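Local coordinates for protein OBCA, Oxalate Biosynthetic Component A (Burkholderia glumae, PDB 4NNB) that is a TIM-barrel family protein with an additional N-terminal domain, and holds a magnesium ion and an oxaloacetate ion in its pocket, at residues 269-273 with 516-520; 258-263 with 299-303; 4-8 with 511-515. Residues are numbered along the deposited sequence.

From the N terminus, strand 5-10 opens the parallel barrel, and contact 3 joins its start to residues 511-515, closing a loop of 502 residues that spans almost the whole modelled chain. Contact 2 closes a short loop, with 35 residues between 258-263 and 299-303, and lies within that long one. Contact 1 starts between the two segments of contact 2 and ends just after 511-515, crossing both other contacts. Strand 512-513 is followed closely by helix 516-523, and contacts 1 and 3 touch there: Val519 CG2 is 3.6 Å from Tyr7 CB. Contact 2 joins helix 255-268 to the loop before strand 308-311; its nearest atoms are about 7 Å from contact 1 and 16 Å from contact 3.

Contact 1. Residues 269-273 with 516-520; sequences EPAAI and AAQVR
This contact sets the C-terminal helix 516-523 against an alpha-to-beta loop of the TIM barrel, the one between helix 255-268 and strand 273-276. Glu269 starts a type I beta turn that ends at Ala272, closed by Ala272 N to Glu269 O at 3.1 Å; the Glu269 carboxylate makes a salt bridge with Arg217. Pro270 (phi/psi -68/-15) and Ala271 (-81/-10) occupy the central positions. At Ala271 the backbones come closest, with its CA 5.7 Å from that of Ala517, and Ala271 CB lies 4.2 Å from Ala516 CB, small side chains permitting the close approach. Ala272 turns extended (-52/131), its CB pointing away from 516-520 and touching Met216 of helix 205-217. Ile273, whose backbone pairs with Val223, is in the mt rotamer, which brings CD1 within 3.7 Å of Val519 CG1 and 3.5 Å of Arg520 CG. In the helix, Arg520 N bonds to Ala516 O at 3.0 Å. The Arg520 side chain (m, t, p, then chi4 98°) reaches across to the turn and also pairs with Glu307. The turn's carbonyl meets the guanidinium edge-on: Arg520 NH1 donates to Ala271 O at 3.1 Å, with an N-H...O angle of 158°.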
ATOM      1  N   GLU A 269       7.859  21.916  -3.537  1.00 31.12           N
ATOM      2  CA  GLU A 269       9.079  21.404  -2.935  1.00 29.83           C
ATOM      3  C   GLU A 269      10.067  21.046  -4.033  1.00 32.56           C
ATOM      4  O   GLU A 269      10.074  19.908  -4.517  1.00 31.39           O
ATOM      5  CB  GLU A 269       8.780  20.162  -2.091  1.00 32.20           C
ATOM      6  CG  GLU A 269       8.026  20.433  -0.794  1.00 33.98           C
ATOM      7  CD  GLU A 269       8.914  21.000   0.305  1.00 30.92           C
ATOM      8  OE1 GLU A 269      10.157  20.973   0.159  1.00 33.24           O
ATOM      9  OE2 GLU A 269       8.364  21.451   1.328  1.00 35.60           O
ATOM     10  N   PRO A 270      10.904  22.010  -4.439  1.00 32.77           N
ATOM     11  CA  PRO A 270      11.849  21.757  -5.538  1.00 30.21           C
ATOM     12  C   PRO A 270      12.939  20.752  -5.185  1.00 31.75           C
ATOM     13  O   PRO A 270      13.613  20.246  -6.085  1.00 29.67           O
ATOM     14  CB  PRO A 270      12.469  23.135  -5.806  1.00 29.10           C
ATOM     15  CG  PRO A 270      12.164  23.961  -4.590  1.00 29.38           C
ATOM     16  CD  PRO A 270      10.870  23.433  -4.046  1.00 25.28           C
ATOM     17  N   ALA A 271      13.112  20.467  -3.898  1.00 28.24           N
ATOM     18  CA  ALA A 271      14.095  19.471  -3.470  1.00 31.90           C
ATOM     19  C   ALA A 271      13.576  18.039  -3.597  1.00 25.79           C
ATOM     20  O   ALA A 271      14.341  17.093  -3.406  1.00 27.93           O
ATOM     21  CB  ALA A 271      14.500  19.718  -2.035  1.00 30.30           C
ATOM     22  N   ALA A 272      12.281  17.888  -3.858  1.00 26.80           N
ATOM     23  CA  ALA A 272      11.654  16.563  -3.858  1.00 31.61           C
ATOM     24  C   ALA A 272      12.416  15.604  -4.745  1.00 27.91           C
ATOM     25  O   ALA A 272      12.749  15.928  -5.895  1.00 26.66           O
ATOM     26  CB  ALA A 272      10.224  16.646  -4.311  1.00 26.21           C
ATOM     27  N   ILE A 273      12.699  14.426  -4.202  1.00 25.55           N
ATOM     28  CA  ILE A 273      13.326  13.362  -4.979  1.00 24.74           C
ATOM     29  C   ILE A 273      12.251  12.370  -5.388  1.00 26.55           C
ATOM     30  O   ILE A 273      11.734  11.613  -4.559  1.00 24.43           O
ATOM     31  CB  ILE A 273      14.396  12.640  -4.162  1.00 26.94           C
ATOM     32  CG1 ILE A 273      15.445  13.647  -3.684  1.00 26.22           C
ATOM     33  CG2 ILE A 273      15.048  11.529  -5.000  1.00 22.96           C
ATOM     34  CD1 ILE A 273      16.440  13.071  -2.716  1.00 28.11           C
ATOM     35  N   ALA A 516      15.667  15.542   2.107  1.00 30.07           N
ATOM     36  CA  ALA A 516      15.742  15.461   0.650  1.00 35.22           C
ATOM     37  C   ALA A 516      16.989  16.160   0.114  1.00 37.19           C
ATOM     38  O   ALA A 516      17.728  15.588  -0.686  1.00 30.88           O
ATOM     39  CB  ALA A 516      14.492  16.041   0.019  1.00 35.57           C
ATOM     40  N   ALA A 517      17.233  17.389   0.563  1.00 33.54           N
ATOM     41  CA  ALA A 517      18.392  18.143   0.088  1.00 38.54           C
ATOM     42  C   ALA A 517      19.676  17.375   0.343  1.00 30.68           C
ATOM     43  O   ALA A 517      20.585  17.386  -0.480  1.00 37.02           O
ATOM     44  CB  ALA A 517      18.454  19.533   0.735  1.00 38.71           C
ATOM     45  N   GLN A 518      19.746  16.693   1.480  1.00 31.71           N
ATOM     46  CA  GLN A 518      20.948  15.943   1.822  1.00 30.87           C
ATOM     47  C   GLN A 518      21.122  14.676   0.984  1.00 38.64           C
ATOM     48  O   GLN A 518      22.239  14.335   0.585  1.00 34.34           O
ATOM     49  CB  GLN A 518      20.926  15.557   3.293  1.00 40.36           C
ATOM     50  CG  GLN A 518      21.036  16.734   4.258  1.00 39.44           C
ATOM     51  CD  GLN A 518      20.845  16.287   5.679  1.00 43.66           C
ATOM     52  OE1 GLN A 518      19.743  15.889   6.076  1.00 41.76           O
ATOM     53  NE2 GLN A 518      21.922  16.314   6.455  1.00 52.51           N
ATOM     54  N   VAL A 519      20.024  13.960   0.749  1.00 33.34           N
ATOM     55  CA  VAL A 519      20.087  12.737  -0.049  1.00 28.43           C
ATOM     56  C   VAL A 519      20.515  13.073  -1.476  1.00 28.55           C
ATOM     57  O   VAL A 519      21.371  12.383  -2.034  1.00 32.47           O
ATOM     58  CB  VAL A 519      18.745  11.927  -0.004  1.00 28.58           C
ATOM     59  CG1 VAL A 519      18.748  10.768  -1.039  1.00 23.58           C
ATOM     60  CG2 VAL A 519      18.516  11.375   1.384  1.00 27.64           C
ATOM     61  N   ARG A 520      19.945  14.137  -2.047  1.00 30.22           N
ATOM     62  CA  ARG A 520      20.293  14.586  -3.394  1.00 30.16           C
ATOM     63  C   ARG A 520      21.773  14.852  -3.485  1.00 40.80           C
ATOM     64  O   ARG A 520      22.440  14.438  -4.431  1.00 38.16           O
ATOM     65  CB  ARG A 520      19.624  15.912  -3.753  1.00 36.89           C
ATOM     66  CG  ARG A 520      18.140  15.950  -3.666  1.00 45.67           C
ATOM     67  CD  ARG A 520      17.635  17.268  -4.208  1.00 41.10           C
ATOM     68  NE  ARG A 520      17.886  17.319  -5.636  1.00 41.93           N
ATOM     69  CZ  ARG A 520      16.975  17.031  -6.554  1.00 38.63           C
ATOM     70  NH1 ARG A 520      15.739  16.706  -6.188  1.00 35.74           N
ATOM     71  NH2 ARG A 520      17.295  17.090  -7.838  1.00 37.07           N
TER

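Contact 2. Residues 258-263 with 299-303; sequences YDAIVP and YDDVG
Residues 258-263 are helical, with Val262 N bonded to Tyr258 O at 3.0 Å and a kink at Pro263, whose N makes no bond to the preceding turn. Residues 299-303 form a tight turn: Tyr299 O accepts from Val302 N (3.0 Å) and Gly303 N (2.8 Å). The closest CA pair is Pro263 and Val302, 5.9 Å apart. Tyr299 (chi1 -75°, chi2 -100°) presents a ring face to Val262 (chi1 t): CG2 sits 4.0 Å from the centroid and 16° off the normal, a CH-pi contact. Val302 CG2 fills the next space, 4.0 Å from Val262 CG1 and 4.2 Å from Pro263 CB. Two waters bridge the segments, one donating to Asp259 OD1 (3.2 Å) and Tyr299 OH (2.9 Å), the other to Asp259 O (2.6 Å) and Asp301 OD2 (3.1 Å). Asp259 also pairs with Lys297, and Tyr299 OH bonds to His295 O. The helix belongs to a beta-alpha-beta crossover of the TIM barrel, between strands 222-229 and 273-276.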
ATOM      1  N   TYR A 258       1.678  12.150 -14.818  1.00 25.36           N
ATOM      2  CA  TYR A 258       3.026  12.580 -14.459  1.00 25.80           C
ATOM      3  C   TYR A 258       3.373  13.967 -14.999  1.00 26.74           C
ATOM      4  O   TYR A 258       4.106  14.709 -14.366  1.00 23.98           O
ATOM      5  CB  TYR A 258       4.073  11.533 -14.878  1.00 24.90           C
ATOM      6  CG  TYR A 258       4.111  10.358 -13.925  1.00 23.10           C
ATOM      7  CD1 TYR A 258       4.431  10.549 -12.587  1.00 26.49           C
ATOM      8  CD2 TYR A 258       3.826   9.072 -14.352  1.00 22.13           C
ATOM      9  CE1 TYR A 258       4.470   9.494 -11.699  1.00 24.45           C
ATOM     10  CE2 TYR A 258       3.869   7.999 -13.470  1.00 23.50           C
ATOM     11  CZ  TYR A 258       4.192   8.219 -12.148  1.00 24.03           C
ATOM     12  OH  TYR A 258       4.227   7.170 -11.256  1.00 21.83           O
ATOM     13  N   ASP A 259       2.842  14.319 -16.165  1.00 29.11           N
ATOM     14  CA  ASP A 259       3.059  15.662 -16.720  1.00 30.91           C
ATOM     15  C   ASP A 259       2.524  16.727 -15.769  1.00 29.57           C
ATOM     16  O   ASP A 259       3.034  17.852 -15.720  1.00 32.30           O
ATOM     17  CB  ASP A 259       2.361  15.800 -18.074  1.00 30.29           C
ATOM     18  CG  ASP A 259       3.135  15.142 -19.202  1.00 31.84           C
ATOM     19  OD1 ASP A 259       4.289  14.711 -18.968  1.00 30.82           O
ATOM     20  OD2 ASP A 259       2.588  15.086 -20.321  1.00 30.88           O
ATOM     21  N   ALA A 260       1.505  16.350 -15.008  1.00 28.12           N
ATOM     22  CA  ALA A 260       0.918  17.229 -14.001  1.00 32.31           C
ATOM     23  C   ALA A 260       1.670  17.113 -12.671  1.00 29.60           C
ATOM     24  O   ALA A 260       2.079  18.123 -12.087  1.00 28.93           O
ATOM     25  CB  ALA A 260      -0.560  16.908 -13.817  1.00 30.34           C
ATOM     26  N   ILE A 261       1.877  15.880 -12.209  1.00 28.41           N
ATOM     27  CA  ILE A 261       2.484  15.652 -10.892  1.00 29.90           C
ATOM     28  C   ILE A 261       3.893  16.218 -10.744  1.00 27.44           C
ATOM     29  O   ILE A 261       4.185  16.900  -9.758  1.00 27.54           O
ATOM     30  CB  ILE A 261       2.473  14.148 -10.500  1.00 27.60           C
ATOM     31  CG1 ILE A 261       1.033  13.666 -10.337  1.00 23.41           C
ATOM     32  CG2 ILE A 261       3.263  13.912  -9.225  1.00 24.59           C
ATOM     33  CD1 ILE A 261       0.841  12.155 -10.502  1.00 26.43           C
ATOM     34  N   VAL A 262       4.770  15.929 -11.701  1.00 24.65           N
ATOM     35  CA  VAL A 262       6.161  16.350 -11.573  1.00 25.41           C
ATOM     36  C   VAL A 262       6.318  17.865 -11.329  1.00 27.85           C
ATOM     37  O   VAL A 262       6.947  18.255 -10.345  1.00 25.47           O
ATOM     38  CB  VAL A 262       7.055  15.844 -12.738  1.00 28.04           C
ATOM     39  CG1 VAL A 262       8.435  16.459 -12.649  1.00 28.39           C
ATOM     40  CG2 VAL A 262       7.134  14.300 -12.714  1.00 27.36           C
ATOM     41  N   PRO A 263       5.730  18.719 -12.191  1.00 30.62           N
ATOM     42  CA  PRO A 263       5.899  20.151 -11.893  1.00 28.88           C
ATOM     43  C   PRO A 263       5.048  20.646 -10.712  1.00 27.67           C
ATOM     44  O   PRO A 263       5.451  21.614 -10.064  1.00 29.80           O
ATOM     45  CB  PRO A 263       5.449  20.832 -13.189  1.00 33.99           C
ATOM     46  CG  PRO A 263       4.479  19.883 -13.788  1.00 33.46           C
ATOM     47  CD  PRO A 263       5.025  18.509 -13.468  1.00 30.14           C
ATOM     48  N   TYR A 299      11.787  16.670 -18.051  1.00 30.17           N
ATOM     49  CA  TYR A 299      10.599  17.502 -17.894  1.00 31.48           C
ATOM     50  C   TYR A 299      10.985  18.979 -18.007  1.00 35.51           C
ATOM     51  O   TYR A 299      11.602  19.521 -17.095  1.00 31.32           O
ATOM     52  CB  TYR A 299       9.906  17.223 -16.541  1.00 32.78           C
ATOM     53  CG  TYR A 299       9.149  15.909 -16.511  1.00 27.83           C
ATOM     54  CD1 TYR A 299       7.773  15.867 -16.685  1.00 27.52           C
ATOM     55  CD2 TYR A 299       9.824  14.708 -16.338  1.00 28.54           C
ATOM     56  CE1 TYR A 299       7.089  14.652 -16.679  1.00 29.83           C
ATOM     57  CE2 TYR A 299       9.149  13.495 -16.319  1.00 25.00           C
ATOM     58  CZ  TYR A 299       7.792  13.472 -16.501  1.00 25.23           C
ATOM     59  OH  TYR A 299       7.133  12.253 -16.483  1.00 24.27           O
ATOM     60  N   ASP A 300      10.639  19.622 -19.124  1.00 36.59           N
ATOM     61  CA  ASP A 300      11.027  21.022 -19.353  1.00 42.53           C
ATOM     62  C   ASP A 300      10.579  21.983 -18.243  1.00 39.05           C
ATOM     63  O   ASP A 300      11.279  22.947 -17.933  1.00 36.19           O
ATOM     64  CB  ASP A 300      10.480  21.542 -20.688  1.00 40.98           C
ATOM     65  CG  ASP A 300      11.097  20.859 -21.890  1.00 46.89           C
ATOM     66  OD1 ASP A 300      10.372  20.691 -22.895  1.00 57.29           O
ATOM     67  OD2 ASP A 300      12.293  20.498 -21.841  1.00 47.38           O
ATOM     68  N   ASP A 301       9.412  21.734 -17.655  1.00 35.18           N
ATOM     69  CA  ASP A 301       8.872  22.640 -16.643  1.00 34.20           C
ATOM     70  C   ASP A 301       9.709  22.632 -15.386  1.00 32.96           C
ATOM     71  O   ASP A 301       9.576  23.494 -14.533  1.00 32.00           O
ATOM     72  CB  ASP A 301       7.462  22.227 -16.262  1.00 39.67           C
ATOM     73  CG  ASP A 301       6.506  22.334 -17.404  1.00 48.06           C
ATOM     74  OD1 ASP A 301       6.851  23.027 -18.385  1.00 41.18           O
ATOM     75  OD2 ASP A 301       5.414  21.724 -17.312  1.00 46.02           O
ATOM     76  N   VAL A 302      10.581  21.645 -15.286  1.00 28.99           N
ATOM     77  CA  VAL A 302      11.236  21.331 -14.040  1.00 30.20           C
ATOM     78  C   VAL A 302      12.754  21.319 -14.232  1.00 32.85           C
ATOM     79  O   VAL A 302      13.529  21.417 -13.276  1.00 29.59           O
ATOM     80  CB  VAL A 302      10.622  20.009 -13.542  1.00 35.98           C
ATOM     81  CG1 VAL A 302      11.640  18.992 -13.110  1.00 31.41           C
ATOM     82  CG2 VAL A 302       9.579  20.310 -12.508  1.00 29.46           C
ATOM     83  N   GLY A 303      13.171  21.249 -15.492  1.00 30.18           N
ATOM     84  CA  GLY A 303      14.582  21.298 -15.820  1.00 32.20           C
ATOM     85  C   GLY A 303      15.389  20.049 -15.504  1.00 34.20           C
ATOM     86  O   GLY A 303      16.615  20.125 -15.368  1.00 34.77           O
TER
HETATM   87  O   HOH W   1       5.010  11.663 -18.382  1.00 26.50           O
HETATM   88  O   HOH W   2       4.820  18.644 -17.459  1.00 41.88           O

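Contact 3. Residues 4-8 with 511-515; sequences TSLYI and ATILT
Backbone hydrogen bonds define a short parallel pairing with Leu6 opposite Ile513, CA atoms 5.2 Å apart. Leu6 N donates to Thr512 O (3.0 Å, 160°) and Leu514 N donates to Leu6 O (2.9 Å, 169°), while Ile513 CA adds a CA-H...O contact of 3.4 Å to Leu6 O. Both segments are extended, but their end-to-end directions differ by 55°. Beyond Leu514 a water takes over, accepting from Ile8 N at 2.9 Å and donating to Leu514 O at 2.7 Å.

Apolar contacts flank these bonds. Leu6 and Ile513 project to the same face of the sheet; Leu6 CD1 meets Ala511 CB at 4.1 Å, and Ile8 CD1 (mt) meets Ile513 CG2 (mm) at 4.3 Å, next to Arg503. Leu514 (mt) packs CD2 3.9 Å from Ser5 CB, and its CB is 4.4 Å from Tyr7 CB. Tyr7 (chi1 p) meets Phe523 edge-to-face.

A capping box follows: the Thr515 side chain caps Gln518 N and Gln518 OE1 accepts from Thr515 N, starting helix 516-523. Tyr7 bonds strand 469-472 on the other edge, and Ile8 bonds Ala221 beside 222-229 on this one, so strand 512-513 is an addition to the eight-stranded parallel TIM barrel.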
ATOM      1  N   THR A   4      24.076   3.878  11.600  1.00 70.34           N
ATOM      2  CA  THR A   4      23.908   4.493  10.287  1.00 63.09           C
ATOM      3  C   THR A   4      22.964   5.702  10.346  1.00 65.77           C
ATOM      4  O   THR A   4      22.125   5.802  11.248  1.00 67.07           O
ATOM      5  CB  THR A   4      23.394   3.467   9.233  1.00 58.39           C
ATOM      6  OG1 THR A   4      22.299   2.709   9.774  1.00 59.04           O
ATOM      7  CG2 THR A   4      24.514   2.501   8.818  1.00 50.32           C
ATOM      8  N   SER A   5      23.138   6.637   9.412  1.00 58.88           N
ATOM      9  CA  SER A   5      22.122   7.646   9.135  1.00 52.10           C
ATOM     10  C   SER A   5      21.154   7.014   8.141  1.00 46.91           C
ATOM     11  O   SER A   5      21.543   6.118   7.390  1.00 46.48           O
ATOM     12  CB  SER A   5      22.743   8.902   8.523  1.00 50.00           C
ATOM     13  OG  SER A   5      23.471   9.638   9.486  1.00 56.03           O
ATOM     14  N   LEU A   6      19.898   7.453   8.138  1.00 40.67           N
ATOM     15  CA  LEU A   6      18.904   6.818   7.270  1.00 39.25           C
ATOM     16  C   LEU A   6      18.020   7.802   6.513  1.00 36.47           C
ATOM     17  O   LEU A   6      17.783   8.930   6.960  1.00 34.75           O
ATOM     18  CB  LEU A   6      18.031   5.844   8.061  1.00 36.33           C
ATOM     19  CG  LEU A   6      18.674   4.541   8.529  1.00 41.23           C
ATOM     20  CD1 LEU A   6      19.247   4.693   9.925  1.00 44.67           C
ATOM     21  CD2 LEU A   6      17.651   3.432   8.510  1.00 33.66           C
ATOM     22  N   TYR A   7      17.532   7.378   5.353  1.00 31.14           N
ATOM     23  CA  TYR A   7      16.528   8.178   4.671  1.00 28.80           C
ATOM     24  C   TYR A   7      15.225   7.388   4.583  1.00 29.01           C
ATOM     25  O   TYR A   7      15.237   6.162   4.478  1.00 28.38           O
ATOM     26  CB  TYR A   7      17.012   8.686   3.305  1.00 28.17           C
ATOM     27  CG  TYR A   7      17.331   7.617   2.281  1.00 32.53           C
ATOM     28  CD1 TYR A   7      16.398   7.248   1.318  1.00 33.81           C
ATOM     29  CD2 TYR A   7      18.575   6.995   2.260  1.00 32.57           C
ATOM     30  CE1 TYR A   7      16.692   6.271   0.367  1.00 32.90           C
ATOM     31  CE2 TYR A   7      18.874   6.019   1.326  1.00 31.63           C
ATOM     32  CZ  TYR A   7      17.930   5.664   0.378  1.00 35.60           C
ATOM     33  OH  TYR A   7      18.228   4.695  -0.559  1.00 39.06           O
ATOM     34  N   ILE A   8      14.107   8.100   4.672  1.00 30.49           N
ATOM     35  CA  ILE A   8      12.803   7.464   4.606  1.00 27.54           C
ATOM     36  C   ILE A   8      12.272   7.644   3.203  1.00 25.83           C
ATOM     37  O   ILE A   8      12.271   8.753   2.670  1.00 25.84           O
ATOM     38  CB  ILE A   8      11.806   8.068   5.625  1.00 24.38           C
ATOM     39  CG1 ILE A   8      12.310   7.819   7.056  1.00 26.86           C
ATOM     40  CG2 ILE A   8      10.390   7.481   5.429  1.00 21.10           C
ATOM     41  CD1 ILE A   8      11.561   8.607   8.147  1.00 31.17           C
ATOM     42  N   ALA A 511      19.013   7.290  15.826  1.00 44.64           N
ATOM     43  CA  ALA A 511      19.329   7.390  14.407  1.00 37.99           C
ATOM     44  C   ALA A 511      19.126   8.816  13.927  1.00 41.29           C
ATOM     45  O   ALA A 511      18.319   9.561  14.483  1.00 44.64           O
ATOM     46  CB  ALA A 511      18.486   6.410  13.583  1.00 37.80           C
ATOM     47  N   THR A 512      19.874   9.194  12.898  1.00 40.67           N
ATOM     48  CA  THR A 512      19.699  10.476  12.233  1.00 44.11           C
ATOM     49  C   THR A 512      18.839  10.268  10.980  1.00 45.22           C
ATOM     50  O   THR A 512      18.938   9.228  10.327  1.00 40.22           O
ATOM     51  CB  THR A 512      21.065  11.062  11.821  1.00 47.88           C
ATOM     52  OG1 THR A 512      21.925  11.116  12.967  1.00 57.27           O
ATOM     53  CG2 THR A 512      20.913  12.461  11.232  1.00 45.34           C
ATOM     54  N   ILE A 513      17.997  11.247  10.658  1.00 44.19           N
ATOM     55  CA  ILE A 513      17.155  11.187   9.470  1.00 40.41           C
ATOM     56  C   ILE A 513      17.622  12.220   8.459  1.00 40.97           C
ATOM     57  O   ILE A 513      17.577  13.414   8.733  1.00 40.26           O
ATOM     58  CB  ILE A 513      15.683  11.487   9.802  1.00 40.93           C
ATOM     59  CG1 ILE A 513      15.164  10.562  10.907  1.00 42.96           C
ATOM     60  CG2 ILE A 513      14.820  11.372   8.548  1.00 39.19           C
ATOM     61  CD1 ILE A 513      15.186   9.107  10.530  1.00 45.39           C
ATOM     62  N   LEU A 514      18.050  11.763   7.285  1.00 37.52           N
ATOM     63  CA  LEU A 514      18.481  12.663   6.215  1.00 33.23           C
ATOM     64  C   LEU A 514      17.306  13.329   5.500  1.00 34.92           C
ATOM     65  O   LEU A 514      16.258  12.709   5.292  1.00 36.06           O
ATOM     66  CB  LEU A 514      19.331  11.896   5.203  1.00 36.05           C
ATOM     67  CG  LEU A 514      20.473  11.094   5.826  1.00 38.56           C
ATOM     68  CD1 LEU A 514      21.123  10.189   4.810  1.00 39.97           C
ATOM     69  CD2 LEU A 514      21.513  12.028   6.456  1.00 40.31           C
ATOM     70  N   THR A 515      17.487  14.590   5.124  1.00 35.16           N
ATOM     71  CA  THR A 515      16.479  15.337   4.377  1.00 34.60           C
ATOM     72  C   THR A 515      16.654  15.106   2.883  1.00 33.10           C
ATOM     73  O   THR A 515      17.681  14.579   2.442  1.00 30.93           O
ATOM     74  CB  THR A 515      16.658  16.840   4.573  1.00 36.81           C
ATOM     75  OG1 THR A 515      17.899  17.230   3.980  1.00 37.25           O
ATOM     76  CG2 THR A 515      16.653  17.212   6.055  1.00 42.68           C
TER
HETATM   77  O   HOH W   3      14.245  10.907   5.184  1.00 27.36           O